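Local coordinates for ABC transporter, substrate-binding protein (Clostridium perfringens, PDB 4EDP), which probably binds a solute outside the cell membrane and delivers it to an ABC transporter for import, at residues 101-111 and 127-135; 70-78 and 90-100. All coordinates share one frame; numbering follows the deposited sequence. Where two conformers were deposited one is given.

Both contacts belong to the same lobe of a periplasmic-binding-protein fold, and their centres lie about 13 Å apart. Contact 2 comes first along the chain and contact 1 follows it, and helix 94-103 carries part of each: its first turns serve contact 2 and its C-terminal end serves contact 1. Strand 262-269 runs beside both, pairing with strand 89-93 in contact 2 and bonding to the loops of contact 1. The two also touch directly, where Phe106 packs against Ala97, Gly100 and Thr90. Together they tie the helical layer and the connecting loops of this lobe to its central sheet.

Contact 1: residues 101-111 and 127-135. With ACT (acetate ion), chain H.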
loop_
_atom_site.group_PDB
_atom_site.type_symbol
_atom_site.label_atom_id
_atom_site.label_comp_id
_atom_site.label_asym_id
_atom_site.label_seq_id
_atom_site.Cartn_x
_atom_site.Cartn_y
_atom_site.Cartn_z
ATOM N N VAL A 101 2.359 16.071 -3.643
ATOM C CA VAL A 101 1.381 16.775 -4.472
ATOM C C VAL A 101 0.988 18.060 -3.754
ATOM O O VAL A 101 0.999 19.150 -4.347
ATOM C CB VAL A 101 0.115 15.923 -4.752
ATOM C CG1 VAL A 101 -1.001 16.787 -5.351
ATOM C CG2 VAL A 101 0.427 14.740 -5.665
ATOM N N GLU A 102 0.651 17.930 -2.474
ATOM C CA GLU A 102 0.253 19.073 -1.646
ATOM C C GLU A 102 1.355 20.140 -1.565
ATOM O O GLU A 102 1.074 21.352 -1.516
ATOM C CB GLU A 102 -0.079 18.565 -0.232
ATOM C CG GLU A 102 -0.441 19.636 0.791
ATOM C CD GLU A 102 -1.743 20.327 0.492
ATOM O OE1 GLU A 102 -2.573 19.738 -0.236
ATOM O OE2 GLU A 102 -1.948 21.452 1.011
ATOM N N ALA A 103 2.602 19.688 -1.548
ATOM C CA ALA A 103 3.762 20.577 -1.458
ATOM C C ALA A 103 4.072 21.294 -2.770
ATOM O O ALA A 103 4.849 22.261 -2.794
ATOM C CB ALA A 103 4.970 19.792 -0.995
ATOM N N GLY A 104 3.480 20.821 -3.857
ATOM C CA GLY A 104 3.664 21.432 -5.168
ATOM C C GLY A 104 4.895 20.958 -5.906
ATOM O O GLY A 104 5.384 21.652 -6.801
ATOM N N ILE A 105 5.361 19.764 -5.550
ATOM C CA ILE A 105 6.564 19.163 -6.126
ATOM C C ILE A 105 6.367 18.384 -7.414
ATOM O O ILE A 105 7.313 18.212 -8.186
ATOM C CB ILE A 105 7.163 18.132 -5.141
ATOM C CG1 ILE A 105 7.359 18.768 -3.767
ATOM C CG2 ILE A 105 8.471 17.549 -5.686
ATOM C CD1 ILE A 105 8.169 20.032 -3.812
ATOM N N PHE A 106 5.142 17.926 -7.644
ATOM C CA PHE A 106 4.835 17.065 -8.780
ATOM C C PHE A 106 3.865 17.674 -9.782
ATOM O O PHE A 106 2.977 18.434 -9.424
ATOM C CB PHE A 106 4.216 15.744 -8.297
ATOM C CG PHE A 106 5.046 15.003 -7.283
ATOM C CD1 PHE A 106 6.401 14.806 -7.491
ATOM C CD2 PHE A 106 4.452 14.404 -6.185
ATOM C CE1 PHE A 106 7.162 14.105 -6.575
ATOM C CE2 PHE A 106 5.214 13.688 -5.262
ATOM C CZ PHE A 106 6.567 13.538 -5.465
ATOM N N ASP A 107 4.022 17.296 -11.038
ATOM C CA ASP A 107 3.132 17.787 -12.071
ATOM C C ASP A 107 1.802 17.061 -12.177
ATOM O O ASP A 107 1.741 15.840 -11.986
ATOM C CB ASP A 107 3.742 17.552 -13.465
ATOM C CG ASP A 107 4.649 18.654 -13.938
ATOM O OD1 ASP A 107 4.822 19.686 -13.251
ATOM O OD2 ASP A 107 5.158 18.482 -15.065
ATOM N N LYS A 108 0.736 17.802 -12.477
ATOM C CA LYS A 108 -0.563 17.181 -12.742
ATOM C C LYS A 108 -0.299 16.590 -14.135
ATOM O O LYS A 108 0.148 17.303 -15.035
ATOM C CB LYS A 108 -1.692 18.213 -12.748
ATOM C CG LYS A 108 -3.096 17.623 -12.887
ATOM C CD LYS A 108 -4.134 18.726 -13.001
ATOM C CE LYS A 108 -5.557 18.194 -13.161
ATOM N NZ LYS A 108 -6.063 17.521 -11.939
ATOM N N LEU A 109 -0.563 15.303 -14.321
ATOM C CA LEU A 109 -0.202 14.632 -15.573
ATOM C C LEU A 109 -1.176 14.656 -16.730
ATOM O O LEU A 109 -2.385 14.605 -16.543
ATOM C CB LEU A 109 0.147 13.187 -15.270
ATOM C CG LEU A 109 1.268 12.932 -14.253
ATOM C CD1 LEU A 109 1.513 11.418 -14.152
ATOM C CD2 LEU A 109 2.560 13.674 -14.646
ATOM N N ASP A 110 -0.609 14.738 -17.928
ATOM C CA ASP A 110 -1.377 14.694 -19.161
ATOM C C ASP A 110 -1.457 13.220 -19.520
ATOM O O ASP A 110 -0.533 12.656 -20.087
ATOM C CB ASP A 110 -0.692 15.498 -20.247
ATOM C CG ASP A 110 -1.409 15.423 -21.571
ATOM O OD1 ASP A 110 -2.434 14.717 -21.675
ATOM O OD2 ASP A 110 -0.930 16.079 -22.516
ATOM N N TYR A 111 -2.567 12.587 -19.159
ATOM C CA TYR A 111 -2.730 11.164 -19.418
ATOM C C TYR A 111 -2.858 10.790 -20.897
ATOM O O TYR A 111 -2.857 9.596 -21.229
ATOM C CB TYR A 111 -3.865 10.557 -18.558
ATOM C CG TYR A 111 -3.404 10.230 -17.156
ATOM C CD1 TYR A 111 -3.448 11.172 -16.140
ATOM C CD2 TYR A 111 -2.840 8.991 -16.874
ATOM C CE1 TYR A 111 -2.987 10.869 -14.866
ATOM C CE2 TYR A 111 -2.400 8.678 -15.625
ATOM C CZ TYR A 111 -2.456 9.615 -14.621
ATOM O OH TYR A 111 -2.006 9.252 -13.360
ATOM N N THR A 127 -6.309 6.624 -8.770
ATOM C CA THR A 127 -5.144 7.500 -8.779
ATOM C C THR A 127 -5.088 8.322 -10.070
ATOM O O THR A 127 -4.588 9.427 -10.066
ATOM C CB THR A 127 -3.823 6.714 -8.558
ATOM O OG1 THR A 127 -3.623 5.788 -9.618
ATOM C CG2 THR A 127 -3.898 5.949 -7.239
ATOM N N VAL A 128 -5.553 7.756 -11.181
ATOM C CA VAL A 128 -5.599 8.492 -12.453
ATOM C C VAL A 128 -6.608 9.660 -12.324
ATOM O O VAL A 128 -6.338 10.802 -12.735
ATOM C CB VAL A 128 -5.999 7.568 -13.606
ATOM C CG1 VAL A 128 -6.128 8.361 -14.908
ATOM C CG2 VAL A 128 -4.981 6.431 -13.769
ATOM N N GLU A 129 -7.763 9.365 -11.739
ATOM C CA GLU A 129 -8.797 10.365 -11.547
ATOM C C GLU A 129 -8.286 11.502 -10.651
ATOM O O GLU A 129 -8.696 12.659 -10.813
ATOM C CB GLU A 129 -10.069 9.711 -10.972
ATOM C CG GLU A 129 -11.188 10.701 -10.697
ATOM C CD GLU A 129 -12.475 10.062 -10.201
ATOM O OE1 GLU A 129 -12.703 8.853 -10.432
ATOM O OE2 GLU A 129 -13.273 10.792 -9.578
ATOM N N ALA A 130 -7.396 11.180 -9.711
ATOM C CA ALA A 130 -6.814 12.184 -8.806
ATOM C C ALA A 130 -5.965 13.176 -9.592
ATOM O O ALA A 130 -5.826 14.340 -9.195
ATOM C CB ALA A 130 -6.038 11.545 -7.661
ATOM N N GLY A 131 -5.408 12.715 -10.709
ATOM C CA GLY A 131 -4.713 13.592 -11.640
ATOM C C GLY A 131 -3.210 13.702 -11.600
ATOM O O GLY A 131 -2.617 14.291 -12.500
ATOM N N TYR A 132 -2.592 13.163 -10.561
ATOM C CA TYR A 132 -1.144 13.171 -10.454
ATOM C C TYR A 132 -0.604 11.771 -10.805
ATOM O O TYR A 132 -1.164 11.092 -11.674
ATOM C CB TYR A 132 -0.714 13.705 -9.084
ATOM C CG TYR A 132 -1.094 15.164 -8.916
ATOM C CD1 TYR A 132 -2.378 15.528 -8.535
ATOM C CD2 TYR A 132 -0.176 16.175 -9.167
ATOM C CE1 TYR A 132 -2.741 16.864 -8.420
ATOM C CE2 TYR A 132 -0.525 17.507 -9.048
ATOM C CZ TYR A 132 -1.813 17.841 -8.661
ATOM O OH TYR A 132 -2.167 19.169 -8.534
ATOM N N GLY A 133 0.484 11.350 -10.175
ATOM C CA GLY A 133 1.092 10.084 -10.495
ATOM C C GLY A 133 0.210 8.872 -10.317
ATOM O O GLY A 133 -0.481 8.760 -9.324
ATOM N N PRO A 134 0.254 7.940 -11.273
ATOM C CA PRO A 134 -0.604 6.761 -11.149
ATOM C C PRO A 134 -0.010 5.660 -10.284
ATOM O O PRO A 134 1.224 5.591 -10.104
ATOM C CB PRO A 134 -0.679 6.242 -12.591
ATOM C CG PRO A 134 0.638 6.613 -13.182
ATOM C CD PRO A 134 1.043 7.918 -12.513
ATOM N N ALA A 135 -0.876 4.812 -9.736
ATOM C CA ALA A 135 -0.397 3.620 -9.030
ATOM C C ALA A 135 0.237 2.702 -10.060
ATOM O O ALA A 135 -0.318 2.540 -11.130
ATOM C CB ALA A 135 -1.549 2.860 -8.383
HETATM C C ACT H . 0.009 21.518 -7.448
HETATM O O ACT H . -0.210 20.915 -8.519
HETATM O OXT ACT H . 0.868 22.421 -7.517
HETATM C CH3 ACT H . -0.706 21.193 -6.165
HETATM O O HOH W 1 -4.381 14.899 -14.579
#
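Leu109 N donates to Gly131 O (2.9 Å, 152° at the hydrogen), joining two irregular chains that each leave a helix through a glycine of positive phi, Gly104 in a Schellman motif and Gly131 after helix 125-130. A water donates to both Leu109 O and Gly131 O, so the Gly131 carbonyl receives two bonds at this junction. Tyr132 is clasped between side chains of the other segment: Val101 CG1 stands over the ring centre, 3.5 Å from the centroid of Tyr132, while Lys108 CB lies over the opposite face. Val101 sends CG1 anti to its backbone N (chi1 168°), which sets that methyl over the ring and CG2 beside Tyr132 CG. Phe106 O meets the ring edge in plane. The phenol donates to an acetate, with Tyr132 OH to the acetate O at 2.6 Å; the ion, probably from the crystallisation liquor, is also bonded to Lys271. Val128 CG1 stands over the centre of one Tyr111 face, 3.7 Å from the centroid of that ring. Tyr111 OH donates to Tyr132 O at 2.6 Å, nearly in line with the carbonyl, and Pro134 CB packs at the edge of the Tyr111 ring. The Leu109 and Pro134 side chains cross at about a right angle, with Leu109 CD1 on Pro134 CD. Beyond the pair, strand 262-269 backs Leu109, Phe106 and Tyr132, with Asn268 accepting from Gly133 N; helix 276-286 touches Leu109 and Pro134 and salt-bridges Asp107 through Lys276, while helix 72-81 lies against Phe106.

Contact 2: residues 70-78 and 90-100; sequences GNNSERLTK and TYLAESFAEQG. With ACT (acetate ion), chain E.
Asn72, in the first turn of helix 72-78, meets both the strand and the helix of 90-100. Asn72 CB sits over the Phe96 ring, 3.5 Å from its centroid and close to the normal, a CH-pi contact. Next along, CG lies above Phe96 CD2, and the amide, its plane 3° from that of the ring, is offset and overhangs the rim there. At the tip the branches part: ND2 of Asn72 runs out past the rim, 3.9 Å from CD2 and CE2 of Phe96, whereas Asn72 OD1 accepts from Ala93 N at 3.0 Å, nearly straight at the hydrogen (170°) though tilted from the carbonyl plane. That bond holds the amide against turning, and OD1 also touches Leu92 CD2. Helices 72-78 and 94-100 run almost parallel, 10° apart. Strand 65-69, helix 72-81 and strand 89-93 form a beta-alpha-beta crossover of this periplasmic-binding-protein lobe past strand 37-41, which pairs in parallel with both. A capping box of Asn71 and Glu74 opens the first helix. Arg75, bent at chi3, turns its guanidinium end-on to the strand, where NH1 and NH2 both donate to Tyr91 O, at 2.8 and 2.9 Å, while NE donates to Gly70 O. Ser40 and Trp42 flank the same group by a hydrogen bond from NH2 and a cation-pi contact. One turn on from Asn72, Leu76 CD2 rests on Phe96 O and on Gln99 CB, 3.8 Å away.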
loop_
_atom_site.group_PDB
_atom_site.type_symbol
_atom_site.label_atom_id
_atom_site.label_comp_id
_atom_site.label_asym_id
_atom_site.label_seq_id
_atom_site.Cartn_x
_atom_site.Cartn_y
_atom_site.Cartn_z
ATOM N N GLY A 70 16.669 5.696 -1.024
ATOM C CA GLY A 70 16.394 6.010 0.378
ATOM C C GLY A 70 14.956 5.636 0.686
ATOM O O GLY A 70 14.238 5.158 -0.196
ATOM N N ASN A 71 14.522 5.834 1.926
ATOM C CA ASN A 71 13.136 5.496 2.284
ATOM C C ASN A 71 12.169 6.618 1.878
ATOM O O ASN A 71 12.595 7.706 1.496
ATOM C CB ASN A 71 13.015 5.111 3.774
ATOM C CG ASN A 71 13.364 6.245 4.723
ATOM O OD1 ASN A 71 12.973 7.391 4.522
ATOM N ND2 ASN A 71 14.075 5.912 5.797
ATOM N N ASN A 72 10.867 6.348 1.939
ATOM C CA ASN A 72 9.861 7.351 1.569
ATOM C C ASN A 72 10.101 8.729 2.155
ATOM O O ASN A 72 10.202 9.728 1.438
ATOM C CB ASN A 72 8.468 6.920 2.057
ATOM C CG ASN A 72 7.816 5.886 1.176
ATOM O OD1 ASN A 72 7.496 6.153 0.012
ATOM N ND2 ASN A 72 7.514 4.722 1.757
ATOM N N SER A 73 10.207 8.764 3.475
ATOM C CA SER A 73 10.319 10.012 4.196
ATOM C C SER A 73 11.568 10.824 3.896
ATOM O O SER A 73 11.484 12.039 3.677
ATOM C CB SER A 73 10.186 9.754 5.694
ATOM O OG SER A 73 10.304 10.967 6.408
ATOM N N GLU A 74 12.720 10.168 3.862
ATOM C CA GLU A 74 13.946 10.895 3.605
ATOM C C GLU A 74 14.005 11.413 2.175
ATOM O O GLU A 74 14.460 12.520 1.950
ATOM C CB GLU A 74 15.182 10.071 3.980
ATOM C CG GLU A 74 15.386 8.773 3.248
ATOM C CD GLU A 74 16.438 7.892 3.940
ATOM O OE1 GLU A 74 16.592 6.711 3.566
ATOM O OE2 GLU A 74 17.096 8.377 4.883
ATOM N N ARG A 75 13.559 10.618 1.214
ATOM C CA ARG A 75 13.550 11.066 -0.172
ATOM C C ARG A 75 12.579 12.236 -0.347
ATOM O O ARG A 75 12.922 13.237 -0.972
ATOM C CB ARG A 75 13.219 9.915 -1.127
ATOM C CG ARG A 75 14.312 8.868 -1.142
ATOM C CD ARG A 75 14.117 7.765 -2.155
ATOM N NE ARG A 75 12.965 6.903 -1.883
ATOM C CZ ARG A 75 11.794 6.995 -2.495
ATOM N NH1 ARG A 75 10.821 6.148 -2.182
ATOM N NH2 ARG A 75 11.597 7.915 -3.429
ATOM N N LEU A 76 11.375 12.113 0.212
ATOM C CA LEU A 76 10.389 13.190 0.103
ATOM C C LEU A 76 10.871 14.474 0.782
ATOM O O LEU A 76 10.740 15.561 0.238
ATOM C CB LEU A 76 9.046 12.772 0.711
ATOM C CG LEU A 76 7.982 13.882 0.661
ATOM C CD1 LEU A 76 7.711 14.317 -0.785
ATOM C CD2 LEU A 76 6.689 13.454 1.355
ATOM N N THR A 77 11.418 14.348 1.977
ATOM C CA THR A 77 11.898 15.515 2.711
ATOM C C THR A 77 12.977 16.264 1.946
ATOM O O THR A 77 12.941 17.499 1.863
ATOM C CB THR A 77 12.442 15.117 4.090
ATOM O OG1 THR A 77 11.397 14.476 4.832
ATOM C CG2 THR A 77 12.945 16.339 4.850
ATOM N N LYS A 78 13.920 15.519 1.373
ATOM C CA LYS A 78 15.018 16.128 0.630
ATOM C C LYS A 78 14.510 16.926 -0.565
ATOM O O LYS A 78 14.890 18.083 -0.738
ATOM C CB LYS A 78 16.038 15.074 0.172
ATOM C CG LYS A 78 17.330 15.684 -0.368
ATOM C CD LYS A 78 18.391 14.650 -0.766
ATOM C CE LYS A 78 17.958 13.816 -1.958
ATOM N NZ LYS A 78 19.020 12.899 -2.434
ATOM N N THR A 90 9.656 10.160 -9.361
ATOM C CA THR A 90 9.670 9.753 -7.977
ATOM C C THR A 90 8.693 8.641 -7.638
ATOM O O THR A 90 7.485 8.753 -7.893
ATOM C CB THR A 90 9.322 10.976 -7.104
ATOM O OG1 THR A 90 10.297 12.019 -7.319
ATOM C CG2 THR A 90 9.274 10.613 -5.620
ATOM N N TYR A 91 9.234 7.572 -7.074
ATOM C CA TYR A 91 8.448 6.422 -6.597
ATOM C C TYR A 91 8.179 6.617 -5.093
ATOM O O TYR A 91 9.115 6.804 -4.314
ATOM C CB TYR A 91 9.224 5.107 -6.752
ATOM C CG TYR A 91 9.287 4.425 -8.104
ATOM C CD1 TYR A 91 10.125 4.874 -9.109
ATOM C CD2 TYR A 91 8.564 3.262 -8.338
ATOM C CE1 TYR A 91 10.205 4.199 -10.334
ATOM C CE2 TYR A 91 8.634 2.594 -9.543
ATOM C CZ TYR A 91 9.459 3.068 -10.542
ATOM O OH TYR A 91 9.539 2.394 -11.729
ATOM N N LEU A 92 6.912 6.581 -4.682
ATOM C CA LEU A 92 6.535 6.700 -3.269
ATOM C C LEU A 92 5.260 5.932 -2.973
ATOM O O LEU A 92 4.462 5.635 -3.872
ATOM C CB LEU A 92 6.246 8.169 -2.876
ATOM C CG LEU A 92 7.380 9.212 -2.876
ATOM C CD1 LEU A 92 6.829 10.648 -2.840
ATOM C CD2 LEU A 92 8.322 8.930 -1.714
ATOM N N ALA A 93 5.081 5.593 -1.702
ATOM C CA ALA A 93 3.820 5.047 -1.244
ATOM C C ALA A 93 2.830 6.208 -1.450
ATOM O O ALA A 93 3.193 7.381 -1.300
ATOM C CB ALA A 93 3.893 4.651 0.228
ATOM N N GLU A 94 1.588 5.902 -1.803
ATOM C CA GLU A 94 0.612 6.961 -2.081
ATOM C C GLU A 94 0.492 8.008 -0.952
ATOM O O GLU A 94 0.353 9.210 -1.233
ATOM C CB GLU A 94 -0.770 6.358 -2.386
ATOM C CG GLU A 94 -1.746 7.422 -2.845
ATOM C CD GLU A 94 -3.165 6.948 -3.035
ATOM O OE1 GLU A 94 -3.484 5.797 -2.665
ATOM O OE2 GLU A 94 -3.967 7.769 -3.536
ATOM N N SER A 95 0.538 7.569 0.311
ATOM C CA SER A 95 0.407 8.499 1.453
ATOM C C SER A 95 1.462 9.598 1.391
ATOM O O SER A 95 1.173 10.753 1.700
ATOM C CB SER A 95 0.502 7.778 2.799
ATOM O OG SER A 95 1.788 7.227 2.997
ATOM N N PHE A 96 2.676 9.232 0.997
ATOM C CA PHE A 96 3.772 10.181 0.859
ATOM C C PHE A 96 3.651 10.946 -0.450
ATOM O O PHE A 96 3.925 12.148 -0.488
ATOM C CB PHE A 96 5.133 9.470 0.924
ATOM C CG PHE A 96 5.480 8.969 2.290
ATOM C CD1 PHE A 96 6.148 9.786 3.188
ATOM C CD2 PHE A 96 5.145 7.692 2.687
ATOM C CE1 PHE A 96 6.471 9.337 4.456
ATOM C CE2 PHE A 96 5.459 7.248 3.948
ATOM C CZ PHE A 96 6.125 8.069 4.833
ATOM N N ALA A 97 3.223 10.273 -1.518
ATOM C CA ALA A 97 3.064 10.958 -2.796
ATOM C C ALA A 97 2.094 12.125 -2.646
ATOM O O ALA A 97 2.337 13.201 -3.192
ATOM C CB ALA A 97 2.603 10.007 -3.901
ATOM N N GLU A 98 1.012 11.918 -1.895
ATOM C CA GLU A 98 -0.000 12.955 -1.692
ATOM C C GLU A 98 0.592 14.176 -0.967
ATOM O O GLU A 98 0.203 15.316 -1.227
ATOM C CB GLU A 98 -1.215 12.370 -0.950
ATOM C CG GLU A 98 -2.424 13.298 -0.871
ATOM C CD GLU A 98 -2.215 14.491 0.066
ATOM O OE1 GLU A 98 -1.425 14.365 1.018
ATOM O OE2 GLU A 98 -2.859 15.545 -0.137
ATOM N N GLN A 99 1.542 13.944 -0.069
ATOM C CA GLN A 99 2.195 15.045 0.621
ATOM C C GLN A 99 3.033 15.845 -0.389
ATOM O O GLN A 99 3.137 17.059 -0.280
ATOM C CB GLN A 99 3.068 14.539 1.745
ATOM C CG GLN A 99 2.321 13.727 2.746
ATOM C CD GLN A 99 3.208 13.273 3.862
ATOM O OE1 GLN A 99 3.930 14.072 4.456
ATOM N NE2 GLN A 99 3.163 11.986 4.160
ATOM N N GLY A 100 3.649 15.162 -1.351
ATOM C CA GLY A 100 4.420 15.845 -2.382
ATOM C C GLY A 100 3.498 16.654 -3.282
ATOM O O GLY A 100 3.806 17.787 -3.648
HETATM C C ACT E . 8.361 -0.869 -10.975
HETATM O O ACT E . 8.344 0.048 -11.841
HETATM O OXT ACT E . 7.466 -1.750 -11.073
HETATM C CH3 ACT E . 9.388 -0.933 -9.882
#